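Local coordinates for protein amino acid amide racemase (Ochrobactrum anthropi, PDB 6GIO) that binds pyridoxal-5'-phosphate and belongs to the class-III aminotransferase family of fold-type I enzymes, its assembly being made of two subunits, at residues 65-70 against 299-304; 338-343 against 418-423; 372-377 against 428-433. One frame throughout, in Å; residues are numbered along the deposited sequence.

Contact 1. Residues 65-70 against 299-304; sequences EAVEKS and NPVATA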
loop_
_atom_site.group_PDB
_atom_site.type_symbol
_atom_site.label_atom_id
_atom_site.label_comp_id
_atom_site.label_asym_id
_atom_site.label_seq_id
_atom_site.Cartn_x
_atom_site.Cartn_y
_atom_site.Cartn_z
ATOM N N GLU C 65 -15.499 9.693 -14.157
ATOM C CA GLU C 65 -15.833 8.758 -15.239
ATOM C C GLU C 65 -15.002 7.465 -15.206
ATOM O O GLU C 65 -15.569 6.399 -15.329
ATOM C CB GLU C 65 -15.733 9.409 -16.627
ATOM N N ALA C 66 -13.676 7.544 -15.099
ATOM C CA ALA C 66 -12.834 6.330 -15.111
ATOM C C ALA C 66 -13.163 5.407 -13.943
ATOM O O ALA C 66 -13.242 4.204 -14.107
ATOM C CB ALA C 66 -11.343 6.692 -15.096
ATOM N N VAL C 67 -13.377 6.003 -12.771
ATOM C CA VAL C 67 -13.711 5.256 -11.568
ATOM C C VAL C 67 -15.096 4.599 -11.698
ATOM O O VAL C 67 -15.269 3.406 -11.369
ATOM C CB VAL C 67 -13.547 6.162 -10.303
ATOM C CG1 VAL C 67 -14.121 5.533 -9.048
ATOM C CG2 VAL C 67 -12.071 6.464 -10.086
ATOM N N GLU C 68 -16.076 5.341 -12.219
ATOM C CA GLU C 68 -17.425 4.779 -12.387
ATOM C C GLU C 68 -17.426 3.595 -13.338
ATOM O O GLU C 68 -17.975 2.548 -13.009
ATOM C CB GLU C 68 -18.380 5.801 -12.938
ATOM C CG GLU C 68 -18.851 6.768 -11.889
ATOM C CD GLU C 68 -19.664 7.887 -12.507
ATOM O OE1 GLU C 68 -19.453 8.210 -13.724
ATOM O OE2 GLU C 68 -20.514 8.412 -11.760
ATOM N N LYS C 69 -16.795 3.753 -14.497
ATOM C CA LYS C 69 -16.772 2.659 -15.477
ATOM C C LYS C 69 -16.099 1.407 -14.910
ATOM O O LYS C 69 -16.641 0.300 -15.037
ATOM C CB LYS C 69 -16.146 3.107 -16.801
ATOM C CG LYS C 69 -17.054 4.080 -17.578
ATOM C CD LYS C 69 -16.353 4.853 -18.697
ATOM C CE LYS C 69 -15.423 3.987 -19.519
ATOM N NZ LYS C 69 -14.839 4.778 -20.645
ATOM N N SER C 70 -14.961 1.577 -14.233
ATOM C CA SER C 70 -14.233 0.432 -13.647
ATOM C C SER C 70 -14.887 -0.249 -12.464
ATOM O O SER C 70 -14.872 -1.469 -12.379
ATOM C CB SER C 70 -12.761 0.815 -13.302
ATOM O OG SER C 70 -12.705 2.032 -12.528
ATOM N N ASN C 299 -4.921 -2.866 -9.694
ATOM C CA ASN C 299 -6.304 -3.189 -9.826
ATOM C C ASN C 299 -6.862 -2.197 -10.835
ATOM O O ASN C 299 -6.321 -1.113 -11.000
ATOM C CB ASN C 299 -7.043 -3.074 -8.480
ATOM C CG ASN C 299 -7.045 -1.669 -7.951
ATOM O OD1 ASN C 299 -7.820 -0.830 -8.434
ATOM N ND2 ASN C 299 -6.115 -1.372 -7.003
ATOM N N PRO C 300 -7.937 -2.583 -11.536
ATOM C CA PRO C 300 -8.431 -1.811 -12.660
ATOM C C PRO C 300 -9.037 -0.447 -12.303
ATOM O O PRO C 300 -9.102 0.441 -13.175
ATOM C CB PRO C 300 -9.472 -2.726 -13.260
ATOM C CG PRO C 300 -9.893 -3.645 -12.170
ATOM C CD PRO C 300 -8.644 -3.857 -11.376
ATOM N N VAL C 301 -9.444 -0.264 -11.044
ATOM C CA VAL C 301 -10.045 1.000 -10.609
ATOM C C VAL C 301 -8.994 2.098 -10.426
ATOM O O VAL C 301 -9.109 3.178 -11.006
ATOM C CB VAL C 301 -10.847 0.792 -9.320
ATOM C CG1 VAL C 301 -11.442 2.101 -8.845
ATOM C CG2 VAL C 301 -11.959 -0.238 -9.575
ATOM N N ALA C 302 -7.942 1.802 -9.656
ATOM C CA ALA C 302 -6.894 2.743 -9.380
ATOM C C ALA C 302 -6.166 3.038 -10.660
ATOM O O ALA C 302 -5.869 4.203 -10.899
ATOM C CB ALA C 302 -5.929 2.173 -8.344
ATOM N N THR C 303 -5.898 2.003 -11.489
ATOM C CA THR C 303 -5.151 2.252 -12.752
ATOM C C THR C 303 -5.966 3.046 -13.755
ATOM O O THR C 303 -5.406 3.889 -14.454
ATOM C CB THR C 303 -4.567 0.980 -13.411
ATOM O OG1 THR C 303 -5.588 0.028 -13.660
ATOM C CG2 THR C 303 -3.554 0.338 -12.499
ATOM N N ALA C 304 -7.284 2.820 -13.811
ATOM C CA ALA C 304 -8.136 3.659 -14.643
ATOM C C ALA C 304 -8.054 5.146 -14.196
ATOM O O ALA C 304 -7.950 6.040 -15.045
ATOM C CB ALA C 304 -9.586 3.162 -14.668
#
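Ser-70 and Ala-66, one turn apart on helix 61-72, pack on Val-301 and Ala-304 of helix 300-315, making an almost antiparallel helix pair in this class-III aminotransferase fold. The segment axes come within 8.4 Å at 159°, a spacing that suits the small residues between them. Packing is tightest around Ser-70. Ser-70 OG lies between its backbone N and carbonyl carbon (chi1 50°), and this turns the hydroxyl back along its own helix, 2.7 Å from Ala-66 O and 3.1 Å from Val-67 O, two acceptors competing for one proton. The same oxygen rests against the partner backbone, with Ser-70 OG 3.4 Å from Val-301 CA, while Val-301 CG2 and Ala-304 CB close in around it. A turn away, Ala-66 CB lies 3.5 Å from Ala-304 O, and the CB atoms of the two alanines also touch. No hydrogen bond passes between the two segments.

The other flank is looser: Val-67 CG1 comes only to 4.4 Å from Val-301 CG1. Both valines are nevertheless buried: each touches Leu-273, and Val-67 also meets Val-67 of the second subunit. Glu-68, directed away from helix 300-315, forms a salt bridge to Arg-72 of that subunit, whereas Lys-69 is exposed to solvent. Helix 300-315 starts about 13 Å from a bound pyridoxal-5'-phosphate, measured from the side chain of Pro-300. Asn-299 is its N-cap: Asn-299 OD1 accepts a weak bond from Val-301 N and a nearly straight one (178°) from Ala-302 N, at 2.9 Å.

Contact 2. Residues 338-343 against 418-423; sequences DKHSII and QAIGDV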
loop_
_atom_site.group_PDB
_atom_site.type_symbol
_atom_site.label_atom_id
_atom_site.label_comp_id
_atom_site.label_asym_id
_atom_site.label_seq_id
_atom_site.Cartn_x
_atom_site.Cartn_y
_atom_site.Cartn_z
ATOM N N ASP C 338 7.867 41.983 1.494
ATOM C CA ASP C 338 7.977 43.399 1.779
ATOM C C ASP C 338 7.165 43.743 3.044
ATOM O O ASP C 338 7.588 44.549 3.833
ATOM C CB ASP C 338 7.507 44.236 0.589
ATOM C CG ASP C 338 7.864 45.740 0.732
ATOM O OD1 ASP C 338 9.074 46.122 0.747
ATOM O OD2 ASP C 338 6.919 46.550 0.783
ATOM N N LYS C 339 6.031 43.103 3.260
ATOM C CA LYS C 339 5.227 43.411 4.446
ATOM C C LYS C 339 5.620 42.575 5.633
ATOM O O LYS C 339 5.525 43.021 6.776
ATOM C CB LYS C 339 3.769 43.093 4.193
ATOM C CG LYS C 339 3.071 43.920 3.135
ATOM C CD LYS C 339 1.555 43.766 3.278
ATOM C CE LYS C 339 0.938 43.153 2.026
ATOM N NZ LYS C 339 -0.547 43.300 1.991
ATOM N N HIS C 340 5.997 41.324 5.365
ATOM C CA HIS C 340 6.267 40.367 6.426
ATOM C C HIS C 340 7.724 39.866 6.362
ATOM O O HIS C 340 8.080 39.049 5.502
ATOM C CB HIS C 340 5.310 39.202 6.245
ATOM C CG HIS C 340 3.868 39.592 6.236
ATOM N ND1 HIS C 340 3.236 40.116 7.350
ATOM C CD2 HIS C 340 2.922 39.505 5.268
ATOM C CE1 HIS C 340 1.961 40.324 7.073
ATOM N NE2 HIS C 340 1.742 39.968 5.814
ATOM N N SER C 341 8.567 40.329 7.267
ATOM C CA SER C 341 9.988 39.990 7.174
ATOM C C SER C 341 10.248 38.495 7.516
ATOM O O SER C 341 11.293 37.950 7.142
ATOM C CB SER C 341 10.834 40.975 7.989
ATOM O OG SER C 341 10.416 40.944 9.325
ATOM N N ILE C 342 9.273 37.827 8.156
ATOM C CA ILE C 342 9.375 36.382 8.436
ATOM C C ILE C 342 9.490 35.524 7.159
ATOM O O ILE C 342 9.983 34.419 7.211
ATOM C CB ILE C 342 8.192 35.886 9.289
ATOM C CG1 ILE C 342 8.432 34.459 9.804
ATOM C CG2 ILE C 342 6.887 35.952 8.501
ATOM C CD1 ILE C 342 7.373 34.001 10.796
ATOM N N ILE C 343 9.034 36.034 6.025
ATOM C CA ILE C 343 9.139 35.308 4.772
ATOM C C ILE C 343 10.580 35.420 4.249
ATOM O O ILE C 343 10.949 36.384 3.591
ATOM C CB ILE C 343 8.121 35.840 3.745
ATOM C CG1 ILE C 343 6.704 35.669 4.290
ATOM C CG2 ILE C 343 8.285 35.127 2.388
ATOM C CD1 ILE C 343 5.647 36.352 3.447
ATOM N N GLN C 418 -2.842 37.531 5.334
ATOM C CA GLN C 418 -3.600 37.838 6.536
ATOM C C GLN C 418 -3.240 36.916 7.687
ATOM O O GLN C 418 -3.204 37.351 8.852
ATOM C CB GLN C 418 -5.101 37.750 6.235
ATOM C CG GLN C 418 -5.967 38.268 7.387
ATOM C CD GLN C 418 -5.831 39.769 7.576
ATOM O OE1 GLN C 418 -5.663 40.267 8.686
ATOM N NE2 GLN C 418 -5.876 40.485 6.486
ATOM N N ALA C 419 -2.985 35.637 7.381
ATOM C CA ALA C 419 -2.650 34.674 8.439
ATOM C C ALA C 419 -1.280 34.995 9.113
ATOM O O ALA C 419 -1.157 34.978 10.334
ATOM C CB ALA C 419 -2.696 33.230 7.917
ATOM N N ILE C 420 -0.270 35.288 8.300
ATOM C CA ILE C 420 1.072 35.677 8.803
ATOM C C ILE C 420 0.988 36.944 9.671
ATOM O O ILE C 420 1.575 37.009 10.747
ATOM C CB ILE C 420 2.047 35.926 7.645
ATOM C CG1 ILE C 420 2.329 34.612 6.918
ATOM C CG2 ILE C 420 3.346 36.477 8.176
ATOM C CD1 ILE C 420 3.135 34.716 5.646
ATOM N N GLY C 421 0.249 37.939 9.181
ATOM C CA GLY C 421 0.077 39.199 9.878
ATOM C C GLY C 421 -0.617 38.989 11.187
ATOM O O GLY C 421 -0.198 39.531 12.195
ATOM N N ASP C 422 -1.681 38.194 11.191
ATOM C CA ASP C 422 -2.469 37.992 12.424
ATOM C C ASP C 422 -1.626 37.265 13.458
ATOM O O ASP C 422 -1.744 37.516 14.644
ATOM C CB ASP C 422 -3.740 37.179 12.159
ATOM C CG ASP C 422 -4.782 37.942 11.336
ATOM O OD1 ASP C 422 -4.650 39.152 11.161
ATOM O OD2 ASP C 422 -5.753 37.328 10.871
ATOM N N VAL C 423 -0.784 36.333 13.012
ATOM C CA VAL C 423 0.045 35.592 13.960
ATOM C C VAL C 423 1.174 36.477 14.541
ATOM O O VAL C 423 1.442 36.438 15.757
ATOM C CB VAL C 423 0.589 34.294 13.342
ATOM C CG1 VAL C 423 1.745 33.734 14.166
ATOM C CG2 VAL C 423 -0.554 33.279 13.191
#
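His-340 lays its imidazole against Ile-420 and Gly-421 of helix 406-424, and the principal ring interaction is a CH-pi contact. Ile-420 CG2 lies over one face, 3.9 Å from the centroid of the His-340 ring and 24° off its normal, displaced toward the rim on the CG and ND1 side. Lys-339 CB covers part of the opposite face, so the ring is held between a methyl of the helix and the preceding residue of its own segment. Its far end approaches the backbone obliquely, with His-340 CE1 3.6 Å from Gly-421 CA. Lacking a side chain, Gly-421 lets the ring settle directly on the main chain.

The remaining contacts across the pair are apolar and converge on the two branches of Ile-420. Its CG2, anti to the backbone N, is shared, because Ile-342 CG2 also meets Ile-420 CG2 at 3.6 Å. The longer branch serves the third partner: Ile-343 CD1 touches Ile-420 CD1 at 3.7 Å, the two side chains crossing at about a right angle.

These residues belong to the C-terminal part of the class-III aminotransferase fold. A type I turn from His-340 to Ile-343, closed by Ile-343 N to His-340 O at 3.2 Å, leads from helix 318-339 into strand 343-349, one of the two edge strands of its sheet within this chain, and helix 406-424 packs on that turn.

Polar bonds lie around the contact. His-340 NE2 is hydrogen-bonded to Asp-417 OD1, and Lys-339 NZ forms a salt bridge with the other oxygen of that carboxylate; the acid may favour a protonated imidazole. Arg-361 NH1 hydrogen-bonds to the backbone oxygens of Ser-341 and Ile-343.

Contact 3. Residues 372-377 against 428-433; sequences TAKIIY and VADSDV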
loop_
_atom_site.group_PDB
_atom_site.type_symbol
_atom_site.label_atom_id
_atom_site.label_comp_id
_atom_site.label_asym_id
_atom_site.label_seq_id
_atom_site.Cartn_x
_atom_site.Cartn_y
_atom_site.Cartn_z
ATOM N N THR C 372 4.870 28.780 13.040
ATOM C CA THR C 372 4.470 28.130 11.795
ATOM C C THR C 372 3.108 27.417 11.933
ATOM O O THR C 372 2.231 27.576 11.094
ATOM C CB THR C 372 5.583 27.162 11.369
ATOM O OG1 THR C 372 6.822 27.901 11.330
ATOM C CG2 THR C 372 5.299 26.506 10.014
ATOM N N ALA C 373 2.911 26.685 13.011
ATOM C CA ALA C 373 1.602 26.037 13.276
ATOM C C ALA C 373 0.443 27.038 13.403
ATOM O O ALA C 373 -0.653 26.763 12.949
ATOM C CB ALA C 373 1.662 25.135 14.518
ATOM N N LYS C 374 0.707 28.201 13.987
ATOM C CA LYS C 374 -0.298 29.231 14.134
ATOM C C LYS C 374 -0.668 29.803 12.801
ATOM O O LYS C 374 -1.825 30.146 12.576
ATOM C CB LYS C 374 0.194 30.369 15.042
ATOM C CG LYS C 374 0.152 30.005 16.505
ATOM C CD LYS C 374 0.600 31.164 17.359
ATOM C CE LYS C 374 0.627 30.737 18.812
ATOM N NZ LYS C 374 0.899 31.892 19.713
ATOM N N ILE C 375 0.309 29.949 11.912
ATOM C CA ILE C 375 0.003 30.435 10.566
ATOM C C ILE C 375 -0.943 29.457 9.817
ATOM O O ILE C 375 -1.908 29.883 9.160
ATOM C CB ILE C 375 1.294 30.699 9.767
ATOM C CG1 ILE C 375 2.050 31.882 10.405
ATOM C CG2 ILE C 375 0.975 30.979 8.311
ATOM C CD1 ILE C 375 3.477 32.010 9.946
ATOM N N ILE C 376 -0.683 28.153 9.914
ATOM C CA ILE C 376 -1.576 27.139 9.306
ATOM C C ILE C 376 -2.991 27.188 9.922
ATOM O O ILE C 376 -4.004 27.102 9.218
ATOM C CB ILE C 376 -1.064 25.694 9.534
ATOM C CG1 ILE C 376 0.374 25.504 9.053
ATOM C CG2 ILE C 376 -1.959 24.707 8.834
ATOM C CD1 ILE C 376 0.591 25.744 7.592
ATOM N N TYR C 377 -3.042 27.266 11.250
ATOM C CA TYR C 377 -4.327 27.311 11.951
ATOM C C TYR C 377 -5.137 28.545 11.571
ATOM O O TYR C 377 -6.349 28.484 11.315
ATOM C CB TYR C 377 -4.108 27.311 13.447
ATOM C CG TYR C 377 -5.389 27.422 14.197
ATOM C CD1 TYR C 377 -6.130 26.297 14.483
ATOM C CD2 TYR C 377 -5.855 28.654 14.635
ATOM C CE1 TYR C 377 -7.314 26.381 15.185
ATOM C CE2 TYR C 377 -7.041 28.751 15.340
ATOM C CZ TYR C 377 -7.764 27.607 15.602
ATOM O OH TYR C 377 -8.943 27.702 16.288
ATOM N N VAL C 428 -3.260 35.072 17.739
ATOM C CA VAL C 428 -3.602 33.644 17.742
ATOM C C VAL C 428 -3.108 32.948 19.021
ATOM O O VAL C 428 -1.928 32.996 19.314
ATOM C CB VAL C 428 -2.963 32.966 16.494
ATOM C CG1 VAL C 428 -3.410 31.516 16.359
ATOM C CG2 VAL C 428 -3.280 33.766 15.234
ATOM N N ALA C 429 -3.992 32.274 19.758
ATOM C CA ALA C 429 -3.623 31.611 21.037
ATOM C C ALA C 429 -2.719 30.367 20.895
ATOM O O ALA C 429 -2.700 29.707 19.842
ATOM C CB ALA C 429 -4.874 31.245 21.826
ATOM N N ASP C 430 -1.995 30.060 21.983
ATOM C CA ASP C 430 -1.102 28.886 22.078
ATOM C C ASP C 430 -1.865 27.564 22.198
ATOM O O ASP C 430 -1.408 26.539 21.670
ATOM C CB ASP C 430 -0.140 28.998 23.288
ATOM C CG ASP C 430 1.128 29.809 22.989
ATOM O OD1 ASP C 430 1.525 29.984 21.816
ATOM O OD2 ASP C 430 1.754 30.261 23.965
ATOM N N SER C 431 -2.999 27.584 22.908
ATOM C CA SER C 431 -3.819 26.369 23.141
ATOM C C SER C 431 -4.491 25.829 21.869
ATOM O O SER C 431 -4.779 24.638 21.777
ATOM C CB SER C 431 -4.912 26.637 24.177
ATOM O OG SER C 431 -6.032 27.215 23.538
ATOM N N ASP C 432 -4.760 26.719 20.920
ATOM C CA ASP C 432 -5.355 26.351 19.629
ATOM C C ASP C 432 -4.426 25.512 18.719
ATOM O O ASP C 432 -4.913 24.713 17.904
ATOM C CB ASP C 432 -5.821 27.616 18.889
ATOM C CG ASP C 432 -6.953 28.352 19.619
ATOM O OD1 ASP C 432 -7.444 27.861 20.666
ATOM O OD2 ASP C 432 -7.349 29.432 19.136
ATOM N N VAL C 433 -3.110 25.685 18.856
ATOM C CA VAL C 433 -2.139 24.856 18.127
ATOM C C VAL C 433 -1.491 23.744 18.976
ATOM O O VAL C 433 -0.826 22.849 18.430
ATOM C CB VAL C 433 -1.028 25.705 17.467
ATOM C CG1 VAL C 433 -1.609 26.554 16.351
ATOM C CG2 VAL C 433 -0.307 26.580 18.486
#
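The C-terminal tail of this class-III aminotransferase fold, 428-433, folds back over helix 369-382, Val-428, Asp-432 and Val-433 packing on Ala-373, Lys-374 and Tyr-377. Lys-374 spans the contact. Its chain is extended beyond CG and slides past Val-428 in the opposite direction, with Lys-374 CG 3.9 Å from Val-428 CG1. The ammonium at its end grips two acceptors: Lys-374 NZ forms a salt bridge with Asp-430 OD1 at 2.9 Å, approaching from above the carboxylate plane, and a hydrogen bond to Val-428 O at 3.1 Å. Ala-429 O, buried beside Lys-374 CE, has no polar partner.

Away from the ammonium, Val-433 CG1 packs on the helix backbone, 3.5 Å from Ala-373 O, and also meets Ala-373 CB and Tyr-377 CB. Val-423 of helix 406-424 touches both Lys-374 and Val-428. With CG anti to the backbone N (chi1 177°), the Tyr-377 ring is carried to Asp-432, which it crosses obliquely. The contact is a CH-pi one over the face: Asp-432 CB, offset toward the rim, lies 4.0 Å from the centroid of the Tyr-377 ring, 21° off its normal.

How the contacts relate
Contact 1 stands apart, about 28 Å from contact 3 and 34 Å from contact 2 between nearest atoms; it is buried, joins two helices through small residues and adjoins the second subunit. Contacts 2 and 3 are neighbours, their centres 14 Å apart, and no other chain of the assembly touches them. They meet where helix 406-424 lies against helix 369-382, with Ala-419 CB packed 3.7 Å from Ile-375 O. Contact 2 is buried and has no hydrogen bond or salt bridge across its segments, whereas contact 3, only partly buried, adds a salt bridge to the exposed Asp-430. Along the chain the segments of contacts 2 and 3 alternate, while contact 1 closes before either opens.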